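Local coordinates for possible substrate binding protein of ABC transporter system (Rhodopseudomonas palustris, PDB 3N0X) that probably captures a branched-chain amino acid or related ligand in the periplasm and delivers it to an ABC-type importer, at residues G249-Y255 / M339-V344; I131-V135 / E365-P369; T254-I260 / W352-P357; G235-P239 / P280-F284; Q128-S132 / Q334-M339. All coordinates share one frame. Where two conformers were deposited one is given. Numbering follows the deposited sequence.

Interaction 1 (G249-Y255 / M339-V344)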
# COMPACT_ATOMS: atom_id res chain seq x y z
N GLY A 249 -1.94 12.34 18.82
CA GLY A 249 -2.53 11.20 19.48
C GLY A 249 -3.45 10.38 18.58
O GLY A 249 -3.95 9.35 19.01
N MSE A 250 -3.69 10.85 17.35
CA MSE A 250 -4.55 10.12 16.43
C MSE A 250 -3.97 8.74 16.18
O MSE A 250 -2.75 8.57 15.98
CB MSE A 250 -4.70 10.84 15.09
CG MSE A 250 -5.65 10.11 14.15
SE MSE A 250 -6.20 11.19 12.66
CE MSE A 250 -4.58 11.35 11.89
N GLU A 251 -4.85 7.74 16.15
CA GLU A 251 -4.43 6.41 15.80
C GLU A 251 -5.08 5.92 14.52
O GLU A 251 -6.16 6.34 14.14
CB GLU A 251 -4.75 5.43 16.92
CG GLU A 251 -4.05 5.77 18.23
CD GLU A 251 -4.22 4.77 19.35
OE1 GLU A 251 -4.72 3.63 19.13
OE2 GLU A 251 -3.83 5.16 20.49
N GLY A 252 -4.43 4.95 13.91
CA GLY A 252 -4.86 4.32 12.70
C GLY A 252 -3.90 3.23 12.34
O GLY A 252 -3.02 2.86 13.16
N ALA A 253 -3.98 2.78 11.08
CA ALA A 253 -2.99 1.86 10.57
C ALA A 253 -2.38 2.34 9.29
O ALA A 253 -3.01 3.07 8.52
CB ALA A 253 -3.62 0.47 10.34
N THR A 254 -1.13 1.95 9.07
CA THR A 254 -0.35 2.33 7.91
C THR A 254 0.39 1.16 7.26
O THR A 254 0.76 0.17 7.91
CB THR A 254 0.66 3.48 8.25
OG1 THR A 254 1.13 4.07 7.02
CG2 THR A 254 1.81 3.00 9.17
N TYR A 255 0.63 1.31 5.97
CA TYR A 255 1.43 0.35 5.20
C TYR A 255 2.91 0.38 5.64
O TYR A 255 3.59 -0.64 5.62
CB TYR A 255 1.31 0.73 3.70
CG TYR A 255 2.35 0.14 2.76
CD1 TYR A 255 2.35 -1.20 2.38
CD2 TYR A 255 3.30 0.95 2.21
CE1 TYR A 255 3.29 -1.71 1.49
CE2 TYR A 255 4.28 0.44 1.39
CZ TYR A 255 4.25 -0.88 0.99
OH TYR A 255 5.20 -1.36 0.11
N MSE A 339 0.98 -4.95 8.75
CA MSE A 339 0.59 -3.54 8.68
C MSE A 339 0.80 -2.96 10.10
O MSE A 339 0.97 -3.73 11.06
CB MSE A 339 -0.87 -3.41 8.21
CG MSE A 339 -1.14 -4.10 6.85
SE MSE A 339 -0.45 -3.21 5.31
CE MSE A 339 -1.74 -1.80 5.33
N TYR A 340 0.82 -1.64 10.23
CA TYR A 340 1.28 -1.01 11.49
C TYR A 340 0.24 -0.11 12.12
O TYR A 340 -0.20 0.85 11.51
CB TYR A 340 2.58 -0.23 11.25
CG TYR A 340 3.63 -1.11 10.58
CD1 TYR A 340 4.27 -2.10 11.30
CD2 TYR A 340 3.92 -0.96 9.23
CE1 TYR A 340 5.20 -2.94 10.69
CE2 TYR A 340 4.83 -1.80 8.61
CZ TYR A 340 5.48 -2.76 9.33
OH TYR A 340 6.40 -3.63 8.71
N HIS A 341 -0.19 -0.46 13.31
CA HIS A 341 -1.06 0.36 14.12
C HIS A 341 -0.15 1.41 14.77
O HIS A 341 0.77 1.07 15.51
CB HIS A 341 -1.73 -0.52 15.20
CG HIS A 341 -2.61 0.21 16.18
ND1 HIS A 341 -3.24 -0.48 17.21
CD2 HIS A 341 -2.93 1.53 16.35
CE1 HIS A 341 -3.93 0.38 17.94
NE2 HIS A 341 -3.79 1.60 17.43
N PHE A 342 -0.44 2.68 14.48
CA PHE A 342 0.40 3.83 14.91
C PHE A 342 -0.39 4.79 15.77
O PHE A 342 -1.63 4.72 15.83
CB PHE A 342 0.95 4.61 13.69
CG PHE A 342 -0.13 5.29 12.90
CD1 PHE A 342 -0.64 6.54 13.27
CD2 PHE A 342 -0.66 4.68 11.76
CE1 PHE A 342 -1.66 7.12 12.57
CE2 PHE A 342 -1.67 5.29 11.01
CZ PHE A 342 -2.18 6.53 11.42
N LYS A 343 0.34 5.67 16.47
CA LYS A 343 -0.22 6.80 17.19
C LYS A 343 0.61 8.03 16.80
O LYS A 343 1.87 7.98 16.81
CB LYS A 343 -0.19 6.57 18.70
CG LYS A 343 -0.91 7.65 19.52
CD LYS A 343 -1.01 7.29 21.02
CE LYS A 343 -1.99 8.21 21.72
NZ LYS A 343 -3.42 7.97 21.30
N VAL A 344 -0.06 9.12 16.41
CA VAL A 344 0.65 10.31 16.01
C VAL A 344 1.33 11.00 17.20
O VAL A 344 0.68 11.27 18.24
CB VAL A 344 -0.31 11.32 15.31
CG1 VAL A 344 0.35 12.72 15.13
CG2 VAL A 344 -0.79 10.78 13.95
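This is an antiparallel beta-ladder between strand 251-254 and strand 335-345, in the antiparallel sheet of a leucine-binding-protein-type periplasmic receptor. The short strand axes approach to 4.5 Å, with N-to-C directions 149° apart. Thr254 and Tyr340 exchange bonds in both directions (Thr254 N to Tyr340 O 2.8 Å, Tyr340 N to Thr254 O 2.9 Å). In the next hydrogen-bonded pair, Phe342 N to Gly252 O is 2.9 Å, its return bond weak. The ladder runs on past the strand as Val344 N to Met250 O (2.8 Å). Phe342 folds its ring over glycine: Gly252 CA lies 4.1 Å from the ring centroid, 29° off the normal, a CH-pi contact, and an ideal CB there would sit only 3.1 Å from Phe342 CZ. The face with Glu251, Ala253, His341 and Lys343 carries the polar network: Lys343 NZ bonds Gly249 O (2.7 Å) and forms a salt bridge with Glu251 OE2 (3.0 Å), while His341 NE2 donates to Glu251 OE1 at 2.8 Å.

Interaction 2 (I131-V135 / E365-P369); sequences ISNAV and EMNIP
Residues 131-135 form one turn within helix 126-137, with phi near -60° and psi between -35° and -46°, closed by Val135 N to Ile131 O at 2.9 Å. Against it lies 365-369, which has no regular helix or strand beyond a 3-10-like Glu365 (phi/psi -83/-7); Met366, Asn367, Ile368 and Pro369 are extended, with psi from 106° to 150°. The closest CA pair is Ser132 and Met366, 6.7 Å apart. Ile131 and Val135, one turn apart, both point CA-to-CB toward the extended segment. Ile131 (m, t) sends CD1 to Pro369 CD (3.6 Å), Asn367 O (3.6 Å) and Ile368 CD1 (3.9 Å), while its CG2 meets Met366 CB at 4.0 Å. Val135 (t) places CG1 3.7 Å from Glu365 O and CG2 4.2 Å from Met366 CG. Met366, a selenomethionine (m, t, m), points toward the helix and brings SE to 3.7 Å from Ser132 CB. The contact is apolar and buries 278 Å². The polar end of Glu365 is engaged by Arg359 in a salt bridge. The arrangement is plain packing of the extended segment after strand 359-361 on helix 126-137 of the periplasmic-binding-protein fold.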
# COMPACT_ATOMS: atom_id res chain seq x y z
N ILE A 131 -8.85 -2.88 6.16
CA ILE A 131 -8.91 -3.92 7.15
C ILE A 131 -7.92 -3.69 8.30
O ILE A 131 -8.26 -3.85 9.48
CB ILE A 131 -8.70 -5.30 6.46
CG1 ILE A 131 -9.91 -5.62 5.59
CG2 ILE A 131 -8.47 -6.40 7.49
CD1 ILE A 131 -9.70 -6.76 4.57
N SER A 132 -6.68 -3.35 7.95
CA SER A 132 -5.70 -3.05 8.98
C SER A 132 -6.21 -1.94 9.92
O SER A 132 -5.97 -1.99 11.12
CB SER A 132 -4.35 -2.67 8.36
OG SER A 132 -4.40 -1.45 7.63
N ASN A 133 -6.86 -0.92 9.38
CA ASN A 133 -7.43 0.12 10.24
C ASN A 133 -8.49 -0.39 11.20
O ASN A 133 -8.51 -0.05 12.37
CB ASN A 133 -7.93 1.30 9.39
CG ASN A 133 -6.82 2.25 9.04
OD1 ASN A 133 -6.59 3.23 9.77
ND2 ASN A 133 -6.09 1.96 7.96
N ALA A 134 -9.37 -1.26 10.70
CA ALA A 134 -10.42 -1.83 11.55
C ALA A 134 -9.83 -2.68 12.66
O ALA A 134 -10.26 -2.59 13.82
CB ALA A 134 -11.41 -2.66 10.71
N VAL A 135 -8.83 -3.51 12.34
CA VAL A 135 -8.18 -4.36 13.31
C VAL A 135 -7.39 -3.49 14.32
O VAL A 135 -7.35 -3.81 15.53
CB VAL A 135 -7.27 -5.40 12.59
CG1 VAL A 135 -6.34 -6.12 13.57
CG2 VAL A 135 -8.15 -6.37 11.77
N GLU A 365 -3.27 -11.76 11.81
CA GLU A 365 -4.24 -10.88 12.50
C GLU A 365 -5.27 -10.24 11.59
O GLU A 365 -6.17 -9.55 12.10
CB GLU A 365 -3.50 -9.77 13.26
CG GLU A 365 -2.61 -10.36 14.36
CD GLU A 365 -1.76 -9.34 15.09
OE1 GLU A 365 -2.29 -8.27 15.45
OE2 GLU A 365 -0.61 -9.64 15.41
N MSE A 366 -5.14 -10.40 10.26
CA MSE A 366 -6.05 -9.77 9.30
C MSE A 366 -6.51 -10.82 8.31
O MSE A 366 -5.69 -11.54 7.77
CB MSE A 366 -5.37 -8.64 8.54
CG MSE A 366 -4.88 -7.46 9.40
SE MSE A 366 -3.67 -6.33 8.51
CE MSE A 366 -2.16 -7.55 8.51
N ASN A 367 -7.82 -10.93 8.12
CA ASN A 367 -8.39 -11.81 7.10
C ASN A 367 -8.63 -11.00 5.81
O ASN A 367 -9.56 -10.18 5.73
CB ASN A 367 -9.73 -12.40 7.56
CG ASN A 367 -10.34 -13.30 6.51
OD1 ASN A 367 -9.65 -14.04 5.85
ND2 ASN A 367 -11.66 -13.23 6.36
N ILE A 368 -7.78 -11.21 4.80
CA ILE A 368 -7.90 -10.42 3.55
C ILE A 368 -8.76 -11.28 2.60
O ILE A 368 -8.39 -12.42 2.24
CB ILE A 368 -6.53 -10.12 2.92
CG1 ILE A 368 -5.59 -9.53 3.97
CG2 ILE A 368 -6.70 -9.24 1.70
CD1 ILE A 368 -6.06 -8.28 4.66
N PRO A 369 -9.93 -10.75 2.18
CA PRO A 369 -10.82 -11.55 1.32
C PRO A 369 -10.16 -11.98 -0.00
O PRO A 369 -9.29 -11.28 -0.54
CB PRO A 369 -11.99 -10.59 1.03
CG PRO A 369 -11.44 -9.23 1.17
CD PRO A 369 -10.28 -9.31 2.16

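Interaction 3 (T254-I260 / W352-P357)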
# COMPACT_ATOMS: atom_id res chain seq x y z
N THR A 254 -1.13 1.95 9.07
CA THR A 254 -0.35 2.33 7.91
C THR A 254 0.39 1.16 7.26
O THR A 254 0.76 0.17 7.91
CB THR A 254 0.66 3.48 8.25
OG1 THR A 254 1.13 4.07 7.02
CG2 THR A 254 1.81 3.00 9.17
N TYR A 255 0.63 1.31 5.97
CA TYR A 255 1.43 0.35 5.20
C TYR A 255 2.91 0.38 5.64
O TYR A 255 3.59 -0.64 5.62
CB TYR A 255 1.31 0.73 3.70
CG TYR A 255 2.35 0.14 2.76
CD1 TYR A 255 2.35 -1.20 2.38
CD2 TYR A 255 3.30 0.95 2.21
CE1 TYR A 255 3.29 -1.71 1.49
CE2 TYR A 255 4.28 0.44 1.39
CZ TYR A 255 4.25 -0.88 0.99
OH TYR A 255 5.20 -1.36 0.11
N TYR A 256 3.41 1.56 5.96
CA TYR A 256 4.82 1.76 6.25
C TYR A 256 5.06 3.10 6.93
O TYR A 256 4.36 4.08 6.68
CB TYR A 256 5.65 1.71 4.96
CG TYR A 256 7.17 1.76 5.15
CD1 TYR A 256 7.91 0.64 5.56
CD2 TYR A 256 7.88 2.93 4.87
CE1 TYR A 256 9.29 0.72 5.69
CE2 TYR A 256 9.24 3.01 4.99
CZ TYR A 256 9.94 1.89 5.44
OH TYR A 256 11.31 2.00 5.56
N TYR A 257 6.06 3.13 7.81
CA TYR A 257 6.68 4.37 8.31
C TYR A 257 8.11 3.95 8.61
O TYR A 257 8.30 2.94 9.26
CB TYR A 257 5.95 4.96 9.53
CG TYR A 257 6.60 6.21 10.05
CD1 TYR A 257 6.40 7.41 9.40
CD2 TYR A 257 7.43 6.19 11.15
CE1 TYR A 257 7.00 8.57 9.86
CE2 TYR A 257 8.02 7.32 11.63
CZ TYR A 257 7.82 8.51 10.97
OH TYR A 257 8.47 9.63 11.44
N TYR A 258 9.08 4.70 8.12
CA TYR A 258 10.47 4.26 8.15
C TYR A 258 10.98 3.79 9.51
O TYR A 258 11.76 2.84 9.57
CB TYR A 258 11.41 5.33 7.58
CG TYR A 258 11.48 6.64 8.34
CD1 TYR A 258 10.53 7.63 8.13
CD2 TYR A 258 12.51 6.89 9.23
CE1 TYR A 258 10.59 8.85 8.83
CE2 TYR A 258 12.59 8.10 9.92
CZ TYR A 258 11.63 9.08 9.72
OH TYR A 258 11.70 10.27 10.45
N ASP A 259 10.56 4.46 10.58
CA ASP A 259 11.14 4.18 11.90
C ASP A 259 10.40 3.09 12.63
O ASP A 259 10.79 2.73 13.73
CB ASP A 259 11.18 5.46 12.76
CG ASP A 259 12.24 5.39 13.89
OD1 ASP A 259 13.36 4.93 13.63
OD2 ASP A 259 11.95 5.85 15.02
N ILE A 260 9.34 2.51 12.03
CA ILE A 260 8.63 1.44 12.72
C ILE A 260 9.25 0.03 12.59
O ILE A 260 9.55 -0.62 13.61
CB ILE A 260 7.12 1.42 12.42
CG1 ILE A 260 6.44 2.64 13.05
CG2 ILE A 260 6.44 0.15 12.93
CD1 ILE A 260 4.93 2.70 12.80
N TRP A 352 7.01 16.00 9.02
CA TRP A 352 5.85 15.11 9.07
C TRP A 352 5.51 14.77 10.51
O TRP A 352 6.35 14.79 11.37
CB TRP A 352 6.13 13.80 8.33
CG TRP A 352 7.49 13.20 8.63
CD1 TRP A 352 7.81 12.34 9.65
CD2 TRP A 352 8.70 13.47 7.93
NE1 TRP A 352 9.15 12.05 9.61
CE2 TRP A 352 9.72 12.73 8.55
CE3 TRP A 352 9.03 14.26 6.81
CZ2 TRP A 352 11.05 12.75 8.11
CZ3 TRP A 352 10.34 14.29 6.37
CH2 TRP A 352 11.33 13.52 7.01
N ALA A 353 4.25 14.44 10.76
CA ALA A 353 3.87 13.84 12.02
C ALA A 353 4.66 12.54 12.16
O ALA A 353 4.85 11.82 11.18
CB ALA A 353 2.38 13.52 12.05
N VAL A 354 5.07 12.23 13.39
CA VAL A 354 5.85 11.01 13.65
C VAL A 354 4.85 9.95 14.00
O VAL A 354 4.03 10.15 14.91
CB VAL A 354 6.85 11.22 14.80
CG1 VAL A 354 7.56 9.90 15.16
CG2 VAL A 354 7.87 12.28 14.40
N LEU A 355 4.91 8.82 13.30
CA LEU A 355 4.00 7.71 13.55
C LEU A 355 4.68 6.75 14.51
O LEU A 355 5.55 5.95 14.10
CB LEU A 355 3.58 7.02 12.24
CG LEU A 355 2.92 7.95 11.20
CD1 LEU A 355 2.29 7.12 10.06
CD2 LEU A 355 1.89 8.91 11.82
N GLU A 356 4.32 6.82 15.77
CA GLU A 356 4.87 5.93 16.77
C GLU A 356 4.15 4.57 16.74
O GLU A 356 2.96 4.52 16.51
CB GLU A 356 4.79 6.56 18.16
CG GLU A 356 5.68 7.80 18.21
CD GLU A 356 6.03 8.26 19.59
OE1 GLU A 356 5.09 8.31 20.44
OE2 GLU A 356 7.23 8.59 19.80
N PRO A 357 4.88 3.49 16.98
CA PRO A 357 4.27 2.17 16.94
C PRO A 357 3.37 1.91 18.14
O PRO A 357 3.75 2.21 19.28
CB PRO A 357 5.48 1.24 16.97
CG PRO A 357 6.50 1.99 17.70
CD PRO A 357 6.32 3.41 17.28
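One indole nitrogen faces two tyrosine hydroxyls from consecutive residues: Trp352 NE1 donates to Tyr258 OH at 3.2 Å (N-H...O angle 141°) and more weakly to Tyr257 OH at 3.1 Å, where the angle falls to 121°. The three side chains make an aromatic cluster, with the five-membered ring of Trp352 5.8 Å from the Tyr257 centroid and 5.7 Å from that of Tyr258, at interplanar angles of 70° and 87°. The two tyrosines are the first two residues of a type I beta turn, Tyr257 to Ile260, closed by Ile260 N to Tyr257 O at 3.0 Å. Tyr257 also lies over Leu355, whose CB sits 4.0 Å from the ring centroid and 19° off the normal, a CH-pi contact. Farther along, Ile260 CD1 approaches Leu355 O at 3.6 Å, and Ile260 CG1 meets Pro357 CB at 4.3 Å. The contact thus packs the loop that links strand 251-254 to helix 264-277 against strand 354-357 and the residues leading into it, a strand that pairs antiparallel with strand 335-345.

Interaction 4 (G235-P239 / P280-F284)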
# COMPACT_ATOMS: atom_id res chain seq x y z
N GLY A 235 -2.64 5.79 7.58
CA GLY A 235 -1.37 6.49 7.42
C GLY A 235 -1.19 6.98 6.01
O GLY A 235 -2.07 6.82 5.16
N ASN A 236 -0.04 7.55 5.75
CA ASN A 236 0.19 8.13 4.43
C ASN A 236 1.68 8.39 4.25
O ASN A 236 2.47 8.17 5.14
CB ASN A 236 -0.62 9.45 4.23
CG ASN A 236 -1.12 9.61 2.82
OD1 ASN A 236 -0.46 9.23 1.85
ND2 ASN A 236 -2.37 10.11 2.71
N ILE A 237 2.01 8.86 3.05
CA ILE A 237 3.37 9.19 2.73
C ILE A 237 3.82 10.42 3.49
O ILE A 237 3.03 11.19 3.99
CB ILE A 237 3.58 9.36 1.20
CG1 ILE A 237 2.69 10.46 0.62
CG2 ILE A 237 3.33 7.97 0.53
CD1 ILE A 237 3.00 10.78 -0.85
N LEU A 238 5.13 10.61 3.59
CA LEU A 238 5.66 11.67 4.42
C LEU A 238 5.15 13.09 4.13
O LEU A 238 4.81 13.82 5.05
CB LEU A 238 7.21 11.62 4.52
CG LEU A 238 7.84 10.32 5.05
CD1 LEU A 238 9.39 10.38 5.00
CD2 LEU A 238 7.37 10.01 6.46
N PRO A 239 5.11 13.52 2.84
CA PRO A 239 4.54 14.86 2.60
C PRO A 239 3.10 15.02 3.08
O PRO A 239 2.71 16.10 3.56
CB PRO A 239 4.61 15.00 1.08
CG PRO A 239 5.63 14.03 0.63
CD PRO A 239 5.60 12.88 1.60
N PRO A 280 14.63 10.03 4.67
CA PRO A 280 14.23 8.65 4.90
C PRO A 280 13.48 8.03 3.72
O PRO A 280 12.93 8.76 2.83
CB PRO A 280 13.33 8.73 6.13
CG PRO A 280 12.99 10.15 6.30
CD PRO A 280 13.72 10.98 5.33
N PRO A 281 13.46 6.68 3.67
CA PRO A 281 12.65 5.99 2.70
C PRO A 281 11.17 6.20 2.99
O PRO A 281 10.79 6.37 4.15
CB PRO A 281 13.02 4.52 2.89
CG PRO A 281 13.50 4.41 4.29
CD PRO A 281 14.10 5.75 4.63
N ASP A 282 10.37 6.15 1.94
CA ASP A 282 8.89 6.29 2.03
C ASP A 282 8.20 5.03 1.47
O ASP A 282 8.86 4.01 1.14
CB ASP A 282 8.50 7.59 1.30
CG ASP A 282 7.21 8.29 1.87
OD1 ASP A 282 6.38 7.62 2.53
OD2 ASP A 282 7.07 9.52 1.59
N PHE A 283 6.86 5.07 1.39
CA PHE A 283 6.06 3.93 0.90
C PHE A 283 6.68 3.30 -0.35
O PHE A 283 6.82 2.08 -0.46
CB PHE A 283 4.64 4.36 0.48
CG PHE A 283 3.61 4.49 1.60
CD1 PHE A 283 3.93 4.74 2.93
CD2 PHE A 283 2.27 4.40 1.27
CE1 PHE A 283 2.91 4.90 3.90
CE2 PHE A 283 1.28 4.47 2.24
CZ PHE A 283 1.61 4.75 3.54
N PHE A 284 6.94 4.15 -1.32
CA PHE A 284 7.28 3.67 -2.65
C PHE A 284 8.65 3.02 -2.66
O PHE A 284 8.90 2.03 -3.38
CB PHE A 284 7.12 4.81 -3.66
CG PHE A 284 5.73 5.32 -3.73
CD1 PHE A 284 4.78 4.64 -4.45
CD2 PHE A 284 5.37 6.49 -3.10
CE1 PHE A 284 3.46 5.09 -4.51
CE2 PHE A 284 4.05 6.91 -3.10
CZ PHE A 284 3.10 6.22 -3.80
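Ile237 sets its CG2 methyl over the face of the Phe283 ring, 4.0 Å from the centroid and 25° off the normal, a CH-pi contact. The same methyl lies 3.8 Å from Phe284 CE2, so one branch of Ile237 touches two consecutive aromatic residues. The contact joins the loop between strand 229-233 and strand 251-254 to the start of helix 283-302, beside helix 18-35, whose Tyr20 stacks on Phe284; Phe283 meets Tyr255 edge-to-face. The end-to-end directions of 235-239 and 280-284 differ by 111°, and Ile237 and Phe283 are the nearest CA pair at 6.2 Å. Asp282 provides the polar link. Its OD2 accepts from Leu238 N at 3.0 Å (angle 156°), with a weaker component from Leu238 N to Asp282 OD1 at 3.4 Å. Asp282 OD1 also takes the amide of the next residue, Phe283 N, at 2.8 Å. On the loop side, Asn236 OD1 receives Ile237 N at 2.8 Å. The chemistry thus amounts to one polar anchor beside an apolar patch: the Asp282 carboxylate accepts a backbone amide from across the contact and another from its own segment, while Ile237 supplies the packing on Phe283 and Phe284.

Interaction 5 (Q128-S132 / Q334-M339)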
# COMPACT_ATOMS: atom_id res chain seq x y z
N GLN A 128 -6.44 -4.27 2.24
CA GLN A 128 -5.46 -4.35 3.33
C GLN A 128 -5.41 -3.03 4.12
O GLN A 128 -5.38 -3.05 5.36
CB GLN A 128 -4.09 -4.78 2.82
CG GLN A 128 -4.03 -6.33 2.52
CD GLN A 128 -2.78 -6.70 1.73
OE1 GLN A 128 -2.48 -6.08 0.71
NE2 GLN A 128 -2.07 -7.71 2.19
N ASP A 129 -5.42 -1.89 3.42
CA ASP A 129 -5.45 -0.61 4.13
C ASP A 129 -6.68 -0.53 5.09
O ASP A 129 -6.57 -0.30 6.28
CB ASP A 129 -5.42 0.55 3.15
CG ASP A 129 -4.00 0.87 2.66
OD1 ASP A 129 -3.03 0.54 3.37
OD2 ASP A 129 -3.89 1.53 1.60
N ALA A 130 -7.87 -0.80 4.55
CA ALA A 130 -9.08 -0.62 5.31
C ALA A 130 -9.18 -1.62 6.45
O ALA A 130 -9.53 -1.27 7.57
CB ALA A 130 -10.31 -0.73 4.35
N ILE A 131 -8.85 -2.88 6.16
CA ILE A 131 -8.91 -3.92 7.15
C ILE A 131 -7.92 -3.69 8.30
O ILE A 131 -8.26 -3.85 9.48
CB ILE A 131 -8.70 -5.30 6.46
CG1 ILE A 131 -9.91 -5.62 5.59
CG2 ILE A 131 -8.47 -6.40 7.49
CD1 ILE A 131 -9.70 -6.76 4.57
N SER A 132 -6.68 -3.35 7.95
CA SER A 132 -5.70 -3.05 8.98
C SER A 132 -6.21 -1.94 9.92
O SER A 132 -5.97 -1.99 11.12
CB SER A 132 -4.35 -2.67 8.36
OG SER A 132 -4.40 -1.45 7.63
N GLN A 334 -1.70 -12.31 -4.10
CA GLN A 334 -1.51 -11.06 -3.34
C GLN A 334 -0.51 -11.32 -2.22
O GLN A 334 -0.60 -12.32 -1.51
CB GLN A 334 -2.83 -10.64 -2.71
CG GLN A 334 -2.72 -9.46 -1.75
CD GLN A 334 -2.26 -8.16 -2.43
OE1 GLN A 334 -2.83 -7.76 -3.44
NE2 GLN A 334 -1.21 -7.50 -1.88
N ALA A 335 0.46 -10.42 -2.08
CA ALA A 335 1.38 -10.49 -0.95
C ALA A 335 0.63 -10.14 0.34
O ALA A 335 0.26 -9.00 0.56
CB ALA A 335 2.58 -9.55 -1.13
N LEU A 336 0.51 -11.13 1.21
CA LEU A 336 0.12 -10.88 2.58
C LEU A 336 1.33 -10.29 3.31
O LEU A 336 2.46 -10.63 3.01
CB LEU A 336 -0.34 -12.15 3.24
CG LEU A 336 -1.54 -12.80 2.52
CD1 LEU A 336 -1.97 -14.01 3.37
CD2 LEU A 336 -2.70 -11.82 2.25
N GLN A 337 1.08 -9.37 4.23
CA GLN A 337 2.14 -8.59 4.84
C GLN A 337 1.62 -7.97 6.12
O GLN A 337 0.42 -7.79 6.32
CB GLN A 337 2.61 -7.51 3.85
CG GLN A 337 1.48 -6.55 3.34
CD GLN A 337 1.93 -5.73 2.19
OE1 GLN A 337 2.53 -4.67 2.39
NE2 GLN A 337 1.70 -6.24 0.96
N SER A 338 2.56 -7.66 7.01
CA SER A 338 2.24 -6.89 8.19
C SER A 338 1.72 -5.54 7.83
O SER A 338 2.02 -5.05 6.77
CB SER A 338 3.51 -6.70 9.06
OG SER A 338 3.99 -7.90 9.60
N MSE A 339 0.98 -4.95 8.75
CA MSE A 339 0.59 -3.54 8.68
C MSE A 339 0.80 -2.96 10.10
O MSE A 339 0.97 -3.73 11.06
CB MSE A 339 -0.87 -3.41 8.21
CG MSE A 339 -1.14 -4.10 6.85
SE MSE A 339 -0.45 -3.21 5.31
CE MSE A 339 -1.74 -1.80 5.33
O HOH W 1 -1.85 -8.83 4.84
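Here helix 126-137 of the periplasmic-binding-protein fold packs on the beginning of strand 335-345, in a buried contact of 279 Å² where a glutamine side chain meets strand backbone. Gln128 comes first and points toward the strand. Its NE2 donates to Ala335 O at 3.1 Å, with a nearly straight N-H...O angle of 168°. Gln334 NE2 (3.2 Å) and Gln337 NE2 (3.1 Å) donate to that same oxygen, so Ala335 O gathers three side-chain amides. Gln128 NE2 also donates to water 1 at 2.9 Å, and the water accepts from Gln337 N at 3.0 Å, making a second, water-mediated link between helix and strand. Two of the glutamines are anchored beyond the segments, Gln334 OE1 by Arg121 and Gln337 OE1 by Lys323. Asp129 follows, with its CA-to-CB bond directed away from the strand. Its carboxylate nevertheless bends back so that OD1 lies 3.3 Å from Met339 CE, and OD2 forms a salt bridge with Arg124. One turn on from Gln128 comes Ser132, whose N bonds to Gln128 O at 2.9 Å. Ser132 and Met339 form the nearest CA pair, at 6.3 Å. Met339 is a selenomethionine with all three chi angles in m, a curled shape that directs its terminal methyl at the helix: Met339 CE lies 3.8 Å from Gln128 O and 3.5 Å from Ser132 OG.

Strand 335-345 ties most of the set together: interaction 5 uses its start, interaction 1 its continuation, and interaction 3 engages its neighbour, strand 354-357. Interactions 1 and 5 share Met339, their centres about 13 Å apart. Helix 126-137 serves both interactions 2 and 5, with centres about 7 Å apart, while Asn133 OD1 reaches Ala253 N of interaction 1 at 3.0 Å. The centres of interactions 3 and 4 are about 8 Å apart. Along the chain, interactions 1, 3 and 4 are nested inside the loop closed by interaction 2 and cross one another. Interactions 1, 2, 3 and 5 thus bring residues 334-369 back onto helix 126-137 and the 249-260 region, while interaction 4 joins the loop after strand 229-233 to helix 283-302.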